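PDB 2Y5J: dihydropteroate synthase from Burkholderia cenocepacia, which probably catalyses the condensation of para-aminobenzoate with 6-hydroxymethyl-7,8-dihydropterin diphosphate, giving the folate precursor 7,8-dihydropteroate. Local coordinates for residues S101-K106 with N122-F127; A211-T216 with L259-R264; T5-P10 with D222-P227; V109-L114 with A132-R137. One frame throughout, in Å; residues are numbered along the deposited sequence.

Contact 1: residues S101-K106 with N122-F127; sequences SIDTYK and NDIWGF
D103 and N122 form a parallel bridge between strands 100-103 and 120-123, neighbours in the parallel sheet of a TIM barrel and joined in a beta-alpha-beta crossover through helix 107-115. The backbone of N122 grips the other strand on both sides of D103: N122 N donates to I102 O at 2.7 Å, and T104 N donates to N122 O at 3.0 Å. The T104 side chain points away from 122-127, and its OG1 hydrogen-bonds to E82. The side chains of D103 and N122 stand on the same face of the sheet, the carboxylate turned 77° from the amide, and come no closer than 4.0 Å between their OD1 atoms.

Beyond the strands the contact is mainly apolar and aromatic, with one water between Y105 O and the D123 carboxylate. The Y105 ring is met over one face by the edge of the W125 indole in a T-shaped arrangement, with W125 CD1 3.4 Å from Y105 CG and the planes 72° apart. K106 CG lies over the opposite face. With chi1 at 56°, Y105 CG sits between its own backbone N and carbonyl carbon, which carries the ring towards I124; I124 CD1 approaches Y105 CD2 obliquely at 3.5 Å. Polar backbone pairing thus fixes the strand ends, while the Y105-W125 pair, with I124, packs together the loops that follow them, at the end of the barrel where TIM-barrel enzymes carry their active sites.

Contact 2: residues A211-T216 with L259-R264; sequences AALPDT and LCAVER
L213 and R264 face each other where two outer connections of the TIM barrel meet: the 3-10 turn 213-216, just after helix 204-211, and the C-terminal end of helix 251-263. No hydrogen bond crosses between them; the fit is by van der Waals contact, L213 against the helix end and R264 alongside, with L213 CB and R264 CB 4.2 Å apart. L213 has CG anti to its backbone N (chi1 -173°), and this carries the branch towards the last turn of the helix, where CD2 leads. There L213 CD2 lies 3.6 Å from A261 O and 3.7 Å from R264 O, and also packs on the A261 methyl group. P214 follows through its CD, 3.6 Å from R264 O. The carbonyl of R264 is therefore touched by carbon from both residues. T216 OG1, at 2.6 Å, and T216 N both donate to L213 O, which holds the 3-10 turn. P194 and A266 add further apolar cover to L213, and M232 touches A261.

The R264 side chain runs past A211. Its CD passes A211 O at 3.9 Å, the chain stays extended to NE, and the carbonyl lies by the edge of the guanidinium. The arginine head then turns back on its own helix, where R264 NH1 donates to C260 O over 3.1 Å in a bond of 160° that leaves the acceptor almost in the guanidinium plane. NH1 meets C260 O side-on, with a C=O...N angle of 103°. C260 O is held twice, since R264 N also donates to it, at 2.9 Å; N and NH1 of R264 arrive from opposite faces of the carbonyl plane.

Contact 3: residues T5-P10 with D222-P227; sequences TFLPAP and DGRAYP. Unlike the reference sequence in segment 5-10: T5 (reference Pro).
Apolar contact between A9 and P227 forms the inner part of this meeting of two irregular segments, with A9 CB 4.2 Å from P227 CD. The P227 ring also rests against the A9 carbonyl, its CB 3.6 Å from A9 O, and P8 CB adds a looser contact with P227 CB.

R224 supplies a second kind of contact, a guanidinium with A9 CA, offset towards its rim, and P10 CD over one face. Its chain, bent at chi3 (86°), brings the group across the segment. L7 O is near the guanidinium plane at its edge, but at 3.6 Å from R224 NH2 makes no hydrogen bond.

Polar linkage comes through water: one molecule accepts from A9 N at 2.7 Å and donates to A225 O at 2.6 Å, coupling two backbones that do not bond directly. Within 222-227, D222 OD1 takes the R224 N-H, N to OD1 2.7 Å, in an Asx turn; the N-H meets OD1 from above the carboxylate plane, 41° out of it, and fixes the base of the arginine. R220 binds P10 O.

The arrangement fastens the N-terminal arm, just ahead of hairpin 11-13/16-18, to the loop that enters strand 229-230 of the TIM barrel.

Contact 4: residues V109-L114 with A132-R137; sequences VMRAAL and AIDAVR
R111 and D134 join in a salt bridge at the solvent-exposed side of this contact, R111 NH2 standing 2.8 Å from D134 OD2. The carboxylate oxygen lies at the edge of the guanidinium and in its plane, and the two flat groups are tilted by 28°. The angle at the hydrogen is only 117°, so the hydrogen-bond component is weak and the attraction is probably mostly electrostatic. The bend at chi3 swings the R111 guanidinium over to D134. D134 is shared: its OD1 pairs with R137 NH2, also at 2.8 Å, and the carboxylate thus links two arginines whose NH2 atoms remain 6.2 Å apart.

The segments belong to helices 107-115 and 132-136, which follow successive strands of the TIM barrel. The axes of segments 109-114 and 132-136 run 9° apart in direction and 8.8 Å at closest approach, the second helix being weakly bonded. Between them the contact is apolar. M110 extends across, SD 3.8 Å from V136 CG1 and CE on the A132 methyl group, while A135 CB faces M110 CB. L114 CD1 lies 3.7 Å from A135 O.

Among the backbone acceptors, V109 O receives A113 N, M110 O receives L114 N and I133 O receives V136 N; V136 O is bound by R189.

Contacts 1 and 4 belong to the same part of the TIM barrel, with centres about 10 Å apart: helix 107-115 joins the two strands of contact 1, and T104 and Y105 touch V109 and M110 of contact 4. Their segments alternate along the chain. Contact 2 lies across the chain's centre, about 22 Å from contact 1 and about 30 Å from contact 4, between centres. Contact 3 is about 13 Å from contact 2, centre to centre, without touching it; both use the region between helix 204-211 and strand 229-230, and their segments alternate too. Contact 3 spans both contacts 1 and 4 in sequence and brings the first ordered residues beside the loop before strand 229-230.

Contact 1: residues S101-K106 with N122-F127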
loop_
_atom_site.group_PDB
_atom_site.type_symbol
_atom_site.label_atom_id
_atom_site.label_comp_id
_atom_site.label_asym_id
_atom_site.label_seq_id
_atom_site.Cartn_x
_atom_site.Cartn_y
_atom_site.Cartn_z
ATOM N N SER A 101 5.162 -4.741 7.050
ATOM C CA SER A 101 5.164 -3.451 6.361
ATOM C C SER A 101 4.894 -2.371 7.396
ATOM O O SER A 101 4.140 -2.601 8.345
ATOM C CB SER A 101 4.156 -3.455 5.216
ATOM O OG SER A 101 3.643 -2.167 4.946
ATOM N N ILE A 102 5.507 -1.207 7.223
ATOM C CA ILE A 102 5.313 -0.144 8.201
ATOM C C ILE A 102 4.566 1.045 7.598
ATOM O O ILE A 102 4.945 1.536 6.549
ATOM C CB ILE A 102 6.648 0.343 8.833
ATOM C CG1 ILE A 102 7.636 -0.812 9.007
ATOM C CG2 ILE A 102 6.375 1.037 10.170
ATOM C CD1 ILE A 102 7.235 -1.727 10.153
ATOM N N ASP A 103 3.504 1.493 8.257
ATOM C CA ASP A 103 2.722 2.624 7.781
ATOM C C ASP A 103 3.186 3.833 8.580
ATOM O O ASP A 103 2.667 4.113 9.662
ATOM C CB ASP A 103 1.217 2.363 7.982
ATOM C CG ASP A 103 0.316 3.372 7.280
ATOM O OD1 ASP A 103 0.598 3.776 6.120
ATOM O OD2 ASP A 103 -0.732 3.686 7.897
ATOM N N THR A 104 4.184 4.539 8.051
ATOM C CA THR A 104 4.713 5.696 8.765
ATOM C C THR A 104 5.331 6.598 7.709
ATOM O O THR A 104 5.759 6.118 6.665
ATOM C CB THR A 104 5.778 5.315 9.835
ATOM O OG1 THR A 104 6.014 6.441 10.692
ATOM C CG2 THR A 104 7.101 4.989 9.158
ATOM N N TYR A 105 5.338 7.891 8.020
ATOM C CA TYR A 105 5.946 8.989 7.269
ATOM C C TYR A 105 7.079 9.668 8.060
ATOM O O TYR A 105 7.859 10.431 7.485
ATOM C CB TYR A 105 4.886 10.020 6.866
ATOM C CG TYR A 105 4.079 10.615 8.002
ATOM C CD1 TYR A 105 4.512 11.743 8.675
ATOM C CD2 TYR A 105 2.867 10.053 8.403
ATOM C CE1 TYR A 105 3.795 12.262 9.742
ATOM C CE2 TYR A 105 2.131 10.579 9.454
ATOM C CZ TYR A 105 2.593 11.696 10.109
ATOM O OH TYR A 105 1.877 12.250 11.146
ATOM N N LYS A 106 7.175 9.394 9.358
ATOM C CA LYS A 106 8.279 9.813 10.229
ATOM C C LYS A 106 9.607 9.084 9.991
ATOM O O LYS A 106 9.773 7.951 10.463
ATOM C CB LYS A 106 7.917 9.660 11.716
ATOM C CG LYS A 106 6.469 10.027 12.062
ATOM C CD LYS A 106 6.217 10.258 13.550
ATOM C CE LYS A 106 4.937 11.064 13.817
ATOM N NZ LYS A 106 3.767 10.146 13.589
ATOM N N ASN A 122 5.678 1.969 4.036
ATOM C CA ASN A 122 4.489 2.536 3.420
ATOM C C ASN A 122 4.271 3.992 3.845
ATOM O O ASN A 122 3.991 4.268 5.023
ATOM C CB ASN A 122 3.318 1.698 3.924
ATOM C CG ASN A 122 2.252 1.531 2.891
ATOM O OD1 ASN A 122 1.582 2.483 2.508
ATOM N ND2 ASN A 122 2.154 0.328 2.365
ATOM N N ASP A 123 4.476 4.929 2.925
ATOM C CA ASP A 123 4.540 6.327 3.332
ATOM C C ASP A 123 3.594 7.225 2.536
ATOM O O ASP A 123 3.852 7.564 1.369
ATOM C CB ASP A 123 5.994 6.814 3.293
ATOM C CG ASP A 123 6.167 8.310 3.535
ATOM O OD1 ASP A 123 5.425 8.975 4.298
ATOM O OD2 ASP A 123 7.125 8.854 2.938
ATOM N N ILE A 124 2.525 7.611 3.226
ATOM C CA ILE A 124 1.487 8.524 2.734
ATOM C C ILE A 124 2.126 9.796 2.187
ATOM O O ILE A 124 1.650 10.395 1.218
ATOM C CB ILE A 124 0.478 8.892 3.850
ATOM C CG1 ILE A 124 1.166 9.621 5.008
ATOM C CG2 ILE A 124 -0.167 7.625 4.448
ATOM C CD1 ILE A 124 0.190 10.042 6.105
ATOM N N TRP A 125 3.291 10.131 2.738
ATOM C CA TRP A 125 3.906 11.393 2.373
ATOM C C TRP A 125 4.847 11.247 1.187
ATOM O O TRP A 125 5.296 12.260 0.669
ATOM C CB TRP A 125 4.514 12.097 3.592
ATOM C CG TRP A 125 3.474 12.921 4.305
ATOM C CD1 TRP A 125 2.902 12.666 5.513
ATOM C CD2 TRP A 125 2.853 14.116 3.819
ATOM N NE1 TRP A 125 1.954 13.623 5.820
ATOM C CE2 TRP A 125 1.903 14.520 4.781
ATOM C CE3 TRP A 125 3.008 14.883 2.665
ATOM C CZ2 TRP A 125 1.101 15.659 4.611
ATOM C CZ3 TRP A 125 2.201 16.012 2.490
ATOM C CH2 TRP A 125 1.255 16.385 3.455
ATOM N N GLY A 126 5.087 10.051 0.669
ATOM C CA GLY A 126 5.796 10.022 -0.597
ATOM C C GLY A 126 7.296 10.217 -0.394
ATOM O O GLY A 126 8.044 10.604 -1.303
ATOM N N PHE A 127 7.726 9.876 0.814
ATOM C CA PHE A 127 9.091 10.057 1.256
ATOM C C PHE A 127 9.492 11.529 1.131
ATOM O O PHE A 127 10.592 11.845 0.672
ATOM C CB PHE A 127 10.054 9.056 0.600
ATOM C CG PHE A 127 9.644 7.626 0.797
ATOM C CD1 PHE A 127 10.017 6.933 1.934
ATOM C CD2 PHE A 127 8.893 6.967 -0.171
ATOM C CE1 PHE A 127 9.601 5.617 2.119
ATOM C CE2 PHE A 127 8.493 5.658 -0.014
ATOM C CZ PHE A 127 8.824 4.988 1.146
HETATM O O HOH W 1 7.978 11.083 4.501
#

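Contact 2: residues A211-T216 with L259-R264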
loop_
_atom_site.group_PDB
_atom_site.type_symbol
_atom_site.label_atom_id
_atom_site.label_comp_id
_atom_site.label_asym_id
_atom_site.label_seq_id
_atom_site.Cartn_x
_atom_site.Cartn_y
_atom_site.Cartn_z
ATOM N N ALA A 211 -10.873 3.360 -12.095
ATOM C CA ALA A 211 -11.213 3.021 -13.477
ATOM C C ALA A 211 -9.948 2.965 -14.324
ATOM O O ALA A 211 -9.893 2.131 -15.220
ATOM C CB ALA A 211 -12.202 4.040 -14.080
ATOM N N ALA A 212 -8.976 3.850 -14.099
ATOM C CA ALA A 212 -7.794 3.987 -14.948
ATOM C C ALA A 212 -6.544 3.381 -14.325
ATOM O O ALA A 212 -5.427 3.761 -14.690
ATOM C CB ALA A 212 -7.499 5.459 -15.248
ATOM N N LEU A 213 -6.722 2.436 -13.407
ATOM C CA LEU A 213 -5.653 2.089 -12.458
ATOM C C LEU A 213 -4.275 1.856 -13.077
ATOM O O LEU A 213 -3.319 2.353 -12.505
ATOM C CB LEU A 213 -6.042 0.955 -11.495
ATOM C CG LEU A 213 -5.089 0.612 -10.348
ATOM C CD1 LEU A 213 -5.193 1.672 -9.291
ATOM C CD2 LEU A 213 -5.320 -0.736 -9.704
ATOM N N PRO A 214 -4.163 1.143 -14.211
ATOM C CA PRO A 214 -2.820 0.829 -14.704
ATOM C C PRO A 214 -2.089 2.043 -15.260
ATOM O O PRO A 214 -0.852 2.085 -15.210
ATOM C CB PRO A 214 -3.037 -0.185 -15.830
ATOM C CG PRO A 214 -4.462 -0.111 -16.198
ATOM C CD PRO A 214 -5.216 0.556 -15.067
ATOM N N ASP A 215 -2.876 3.009 -15.729
ATOM C CA ASP A 215 -2.356 4.283 -16.190
ATOM C C ASP A 215 -1.899 5.211 -15.041
ATOM O O ASP A 215 -1.395 6.308 -15.286
ATOM C CB ASP A 215 -3.363 4.930 -17.163
ATOM C CG ASP A 215 -3.585 4.155 -18.478
ATOM O OD1 ASP A 215 -2.760 3.359 -18.987
ATOM O OD2 ASP A 215 -4.658 4.369 -19.092
ATOM N N THR A 216 -2.001 4.810 -13.778
ATOM C CA THR A 216 -1.563 5.660 -12.670
ATOM C C THR A 216 -0.139 5.337 -12.223
ATOM O O THR A 216 0.468 6.050 -11.413
ATOM C CB THR A 216 -2.452 5.575 -11.407
ATOM O OG1 THR A 216 -2.488 4.221 -10.945
ATOM C CG2 THR A 216 -3.863 6.038 -11.664
ATOM N N LEU A 259 -11.542 -6.325 -6.058
ATOM C CA LEU A 259 -11.604 -7.116 -7.284
ATOM C C LEU A 259 -11.465 -6.210 -8.479
ATOM O O LEU A 259 -10.767 -6.561 -9.432
ATOM C CB LEU A 259 -12.921 -7.871 -7.443
ATOM C CG LEU A 259 -13.066 -9.256 -6.818
ATOM C CD1 LEU A 259 -14.263 -9.915 -7.471
ATOM C CD2 LEU A 259 -11.814 -10.019 -7.180
ATOM N N CYS A 260 -12.177 -5.085 -8.445
ATOM C CA CYS A 260 -12.057 -4.120 -9.537
ATOM C C CYS A 260 -10.591 -3.719 -9.708
ATOM O O CYS A 260 -10.078 -3.672 -10.839
ATOM C CB CYS A 260 -12.950 -2.884 -9.303
ATOM S SG CYS A 260 -14.726 -3.270 -9.230
ATOM N N ALA A 261 -9.928 -3.477 -8.578
ATOM C CA ALA A 261 -8.530 -3.072 -8.594
ATOM C C ALA A 261 -7.695 -4.199 -9.190
ATOM O O ALA A 261 -6.880 -3.945 -10.098
ATOM C CB ALA A 261 -8.041 -2.690 -7.194
ATOM N N VAL A 262 -7.924 -5.439 -8.758
ATOM C CA VAL A 262 -7.077 -6.493 -9.338
ATOM C C VAL A 262 -7.417 -6.814 -10.790
ATOM O O VAL A 262 -6.541 -7.230 -11.554
ATOM C CB VAL A 262 -6.985 -7.805 -8.530
ATOM C CG1 VAL A 262 -6.460 -7.507 -7.116
ATOM C CG2 VAL A 262 -8.303 -8.575 -8.556
ATOM N N GLU A 263 -8.681 -6.600 -11.157
ATOM C CA GLU A 263 -9.123 -6.876 -12.503
ATOM C C GLU A 263 -8.384 -5.854 -13.361
ATOM O O GLU A 263 -8.105 -6.114 -14.527
ATOM C CB GLU A 263 -10.636 -6.658 -12.597
ATOM C CG GLU A 263 -11.178 -6.658 -14.006
ATOM C CD GLU A 263 -10.899 -7.973 -14.747
ATOM O OE1 GLU A 263 -10.895 -9.068 -14.115
ATOM O OE2 GLU A 263 -10.661 -7.857 -15.975
ATOM N N ARG A 264 -8.113 -4.682 -12.792
ATOM C CA ARG A 264 -7.411 -3.605 -13.503
ATOM C C ARG A 264 -5.933 -3.488 -13.097
ATOM O O ARG A 264 -5.414 -2.396 -12.992
ATOM C CB ARG A 264 -8.122 -2.247 -13.303
ATOM C CG ARG A 264 -9.553 -2.208 -13.874
ATOM C CD ARG A 264 -10.544 -1.160 -13.327
ATOM N NE ARG A 264 -11.838 -1.388 -13.973
ATOM C CZ ARG A 264 -12.708 -2.347 -13.658
ATOM N NH1 ARG A 264 -12.484 -3.194 -12.660
ATOM N NH2 ARG A 264 -13.830 -2.476 -14.344
#

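Contact 3: residues T5-P10 with D222-P227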
loop_
_atom_site.group_PDB
_atom_site.type_symbol
_atom_site.label_atom_id
_atom_site.label_comp_id
_atom_site.label_asym_id
_atom_site.label_seq_id
_atom_site.Cartn_x
_atom_site.Cartn_y
_atom_site.Cartn_z
ATOM N N THR A 5 -4.848 -11.369 -18.346
ATOM C CA THR A 5 -3.430 -11.672 -17.963
ATOM C C THR A 5 -2.331 -10.733 -18.487
ATOM O O THR A 5 -1.866 -10.800 -19.633
ATOM C CB THR A 5 -3.050 -13.156 -18.167
ATOM O OG1 THR A 5 -4.183 -13.983 -17.865
ATOM C CG2 THR A 5 -1.911 -13.540 -17.229
ATOM N N PHE A 6 -1.962 -9.827 -17.584
ATOM C CA PHE A 6 -0.745 -9.029 -17.585
ATOM C C PHE A 6 -0.073 -9.373 -16.246
ATOM O O PHE A 6 -0.711 -9.951 -15.355
ATOM C CB PHE A 6 -1.179 -7.571 -17.777
ATOM C CG PHE A 6 -0.565 -6.562 -16.832
ATOM C CD1 PHE A 6 -0.870 -6.553 -15.477
ATOM C CD2 PHE A 6 0.228 -5.532 -17.334
ATOM C CE1 PHE A 6 -0.334 -5.583 -14.633
ATOM C CE2 PHE A 6 0.762 -4.560 -16.505
ATOM C CZ PHE A 6 0.481 -4.583 -15.151
ATOM N N LEU A 7 1.232 -9.135 -16.136
ATOM C CA LEU A 7 1.967 -9.468 -14.916
ATOM C C LEU A 7 2.625 -8.221 -14.317
ATOM O O LEU A 7 3.418 -7.550 -14.987
ATOM C CB LEU A 7 2.993 -10.591 -15.137
ATOM C CG LEU A 7 3.878 -11.112 -13.996
ATOM C CD1 LEU A 7 3.022 -11.734 -12.908
ATOM C CD2 LEU A 7 4.931 -12.155 -14.384
ATOM N N PRO A 8 2.262 -7.882 -13.072
ATOM C CA PRO A 8 2.870 -6.723 -12.435
ATOM C C PRO A 8 4.341 -7.041 -12.166
ATOM O O PRO A 8 4.668 -8.194 -11.864
ATOM C CB PRO A 8 2.106 -6.596 -11.111
ATOM C CG PRO A 8 0.911 -7.478 -11.227
ATOM C CD PRO A 8 1.290 -8.561 -12.200
ATOM N N ALA A 9 5.205 -6.034 -12.293
ATOM C CA ALA A 9 6.638 -6.168 -12.061
ATOM C C ALA A 9 7.015 -6.616 -10.634
ATOM O O ALA A 9 6.324 -6.328 -9.636
ATOM C CB ALA A 9 7.332 -4.875 -12.474
ATOM N N PRO A 10 8.134 -7.347 -10.518
ATOM C CA PRO A 10 8.431 -7.835 -9.173
ATOM C C PRO A 10 8.795 -6.722 -8.197
ATOM O O PRO A 10 9.140 -5.601 -8.559
ATOM C CB PRO A 10 9.584 -8.825 -9.381
ATOM C CG PRO A 10 10.174 -8.486 -10.723
ATOM C CD PRO A 10 9.224 -7.595 -11.483
ATOM N N ASP A 222 13.453 -0.079 -17.059
ATOM C CA ASP A 222 13.238 -1.161 -18.026
ATOM C C ASP A 222 11.994 -1.043 -18.924
ATOM O O ASP A 222 11.769 -1.855 -19.828
ATOM C CB ASP A 222 13.239 -2.507 -17.289
ATOM C CG ASP A 222 11.983 -2.725 -16.452
ATOM O OD1 ASP A 222 11.047 -1.896 -16.500
ATOM O OD2 ASP A 222 11.904 -3.741 -15.731
ATOM N N GLY A 223 11.135 -0.068 -18.645
ATOM C CA GLY A 223 9.897 0.101 -19.412
ATOM C C GLY A 223 8.641 -0.495 -18.788
ATOM O O GLY A 223 7.535 -0.072 -19.133
ATOM N N ARG A 224 8.806 -1.476 -17.899
ATOM C CA ARG A 224 7.684 -2.016 -17.133
ATOM C C ARG A 224 7.192 -0.995 -16.112
ATOM O O ARG A 224 7.944 -0.172 -15.594
ATOM C CB ARG A 224 8.015 -3.339 -16.437
ATOM C CG ARG A 224 8.422 -4.465 -17.366
ATOM C CD ARG A 224 8.914 -5.695 -16.611
ATOM N NE ARG A 224 7.809 -6.572 -16.226
ATOM C CZ ARG A 224 7.940 -7.762 -15.644
ATOM N NH1 ARG A 224 9.141 -8.237 -15.348
ATOM N NH2 ARG A 224 6.868 -8.484 -15.333
ATOM N N ALA A 225 5.896 -1.027 -15.830
ATOM C CA ALA A 225 5.345 -0.049 -14.905
ATOM C C ALA A 225 5.692 -0.512 -13.487
ATOM O O ALA A 225 5.864 -1.715 -13.264
ATOM C CB ALA A 225 3.843 0.069 -15.168
ATOM N N TYR A 226 5.844 0.425 -12.552
ATOM C CA TYR A 226 6.050 0.070 -11.137
ATOM C C TYR A 226 4.834 -0.702 -10.632
ATOM O O TYR A 226 3.712 -0.347 -10.958
ATOM C CB TYR A 226 6.295 1.303 -10.251
ATOM C CG TYR A 226 7.666 1.953 -10.346
ATOM C CD1 TYR A 226 8.750 1.486 -9.602
ATOM C CD2 TYR A 226 7.890 3.048 -11.174
ATOM C CE1 TYR A 226 10.013 2.087 -9.691
ATOM C CE2 TYR A 226 9.148 3.656 -11.261
ATOM C CZ TYR A 226 10.209 3.179 -10.514
ATOM O OH TYR A 226 11.456 3.762 -10.639
ATOM N N PRO A 227 5.009 -1.784 -9.867
ATOM C CA PRO A 227 3.782 -2.420 -9.393
ATOM C C PRO A 227 3.010 -1.448 -8.512
ATOM O O PRO A 227 3.610 -0.541 -7.915
ATOM C CB PRO A 227 4.286 -3.610 -8.575
ATOM C CG PRO A 227 5.594 -3.091 -8.046
ATOM C CD PRO A 227 6.191 -2.385 -9.226
HETATM O O HOH W 2 4.206 -3.709 -13.178
#

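Contact 4: residues V109-L114 with A132-R137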
loop_
_atom_site.group_PDB
_atom_site.type_symbol
_atom_site.label_atom_id
_atom_site.label_comp_id
_atom_site.label_asym_id
_atom_site.label_seq_id
_atom_site.Cartn_x
_atom_site.Cartn_y
_atom_site.Cartn_z
ATOM N N VAL A 109 10.902 6.906 12.808
ATOM C CA VAL A 109 10.149 5.654 12.771
ATOM C C VAL A 109 10.673 4.754 11.666
ATOM O O VAL A 109 10.875 3.574 11.896
ATOM C CB VAL A 109 8.620 5.860 12.676
ATOM C CG1 VAL A 109 7.893 4.522 12.815
ATOM C CG2 VAL A 109 8.116 6.770 13.789
ATOM N N MET A 110 10.946 5.287 10.483
ATOM C CA MET A 110 11.438 4.446 9.392
ATOM C C MET A 110 12.813 3.845 9.677
ATOM O O MET A 110 13.092 2.687 9.356
ATOM C CB MET A 110 11.532 5.230 8.080
ATOM C CG MET A 110 10.305 6.060 7.734
ATOM S SD MET A 110 10.521 6.742 6.071
ATOM C CE MET A 110 8.967 7.622 5.971
ATOM N N ARG A 111 13.683 4.666 10.258
ATOM C CA ARG A 111 15.062 4.345 10.612
ATOM C C ARG A 111 15.111 3.191 11.610
ATOM O O ARG A 111 15.861 2.225 11.435
ATOM C CB ARG A 111 15.668 5.617 11.217
ATOM C CG ARG A 111 17.137 5.546 11.637
ATOM C CD ARG A 111 17.710 6.941 11.939
ATOM N NE ARG A 111 17.899 7.725 10.718
ATOM C CZ ARG A 111 18.917 7.579 9.874
ATOM N NH1 ARG A 111 19.890 6.707 10.115
ATOM N NH2 ARG A 111 18.973 8.326 8.779
ATOM N N ALA A 112 14.296 3.326 12.652
ATOM C CA ALA A 112 14.176 2.332 13.707
ATOM C C ALA A 112 13.589 1.006 13.219
ATOM O O ALA A 112 14.118 -0.084 13.488
ATOM C CB ALA A 112 13.276 2.907 14.794
ATOM N N ALA A 113 12.479 1.114 12.491
ATOM C CA ALA A 113 11.748 -0.066 12.066
ATOM C C ALA A 113 12.627 -0.878 11.136
ATOM O O ALA A 113 12.628 -2.109 11.214
ATOM C CB ALA A 113 10.445 0.347 11.385
ATOM N N LEU A 114 13.390 -0.219 10.269
ATOM C CA LEU A 114 14.235 -0.988 9.362
ATOM C C LEU A 114 15.282 -1.755 10.170
ATOM O O LEU A 114 15.639 -2.882 9.812
ATOM C CB LEU A 114 14.941 -0.127 8.315
ATOM C CG LEU A 114 13.985 0.359 7.227
ATOM C CD1 LEU A 114 14.645 1.299 6.183
ATOM C CD2 LEU A 114 13.426 -0.897 6.581
ATOM N N ALA A 132 13.549 11.515 5.062
ATOM C CA ALA A 132 12.853 10.247 4.821
ATOM C C ALA A 132 13.656 9.430 3.845
ATOM O O ALA A 132 13.870 8.236 4.082
ATOM C CB ALA A 132 11.464 10.459 4.260
ATOM N N ILE A 133 14.067 10.077 2.754
ATOM C CA ILE A 133 14.855 9.394 1.735
ATOM C C ILE A 133 16.180 8.905 2.296
ATOM O O ILE A 133 16.558 7.766 2.044
ATOM C CB ILE A 133 15.045 10.222 0.454
ATOM C CG1 ILE A 133 13.717 10.282 -0.325
ATOM C CG2 ILE A 133 16.169 9.636 -0.375
ATOM C CD1 ILE A 133 13.685 11.152 -1.593
ATOM N N ASP A 134 16.849 9.710 3.118
ATOM C CA ASP A 134 18.092 9.291 3.764
ATOM C C ASP A 134 17.867 8.109 4.702
ATOM O O ASP A 134 18.685 7.195 4.752
ATOM C CB ASP A 134 18.763 10.470 4.483
ATOM C CG ASP A 134 20.002 10.042 5.265
ATOM O OD1 ASP A 134 21.101 10.033 4.663
ATOM O OD2 ASP A 134 19.897 9.705 6.471
ATOM N N ALA A 135 16.785 8.108 5.478
ATOM C CA ALA A 135 16.497 6.967 6.339
ATOM C C ALA A 135 16.284 5.623 5.608
ATOM O O ALA A 135 16.439 4.565 6.204
ATOM C CB ALA A 135 15.302 7.302 7.229
ATOM N N VAL A 136 15.956 5.601 4.323
ATOM C CA VAL A 136 15.597 4.315 3.709
ATOM C C VAL A 136 16.439 3.973 2.485
ATOM O O VAL A 136 16.137 2.972 1.844
ATOM C CB VAL A 136 14.145 4.270 3.137
ATOM C CG1 VAL A 136 13.089 4.632 4.139
ATOM C CG2 VAL A 136 14.005 5.117 1.882
ATOM N N ARG A 137 17.437 4.776 2.118
ATOM C CA ARG A 137 18.122 4.563 0.841
ATOM C C ARG A 137 19.020 3.334 0.914
ATOM O O ARG A 137 19.457 2.818 -0.123
ATOM C CB ARG A 137 18.902 5.800 0.383
ATOM C CG ARG A 137 19.852 6.386 1.420
ATOM C CD ARG A 137 21.257 6.711 0.919
ATOM N NE ARG A 137 21.960 7.494 1.938
ATOM C CZ ARG A 137 22.237 7.130 3.195
ATOM N NH1 ARG A 137 21.940 5.938 3.692
ATOM N NH2 ARG A 137 22.857 7.971 4.018
#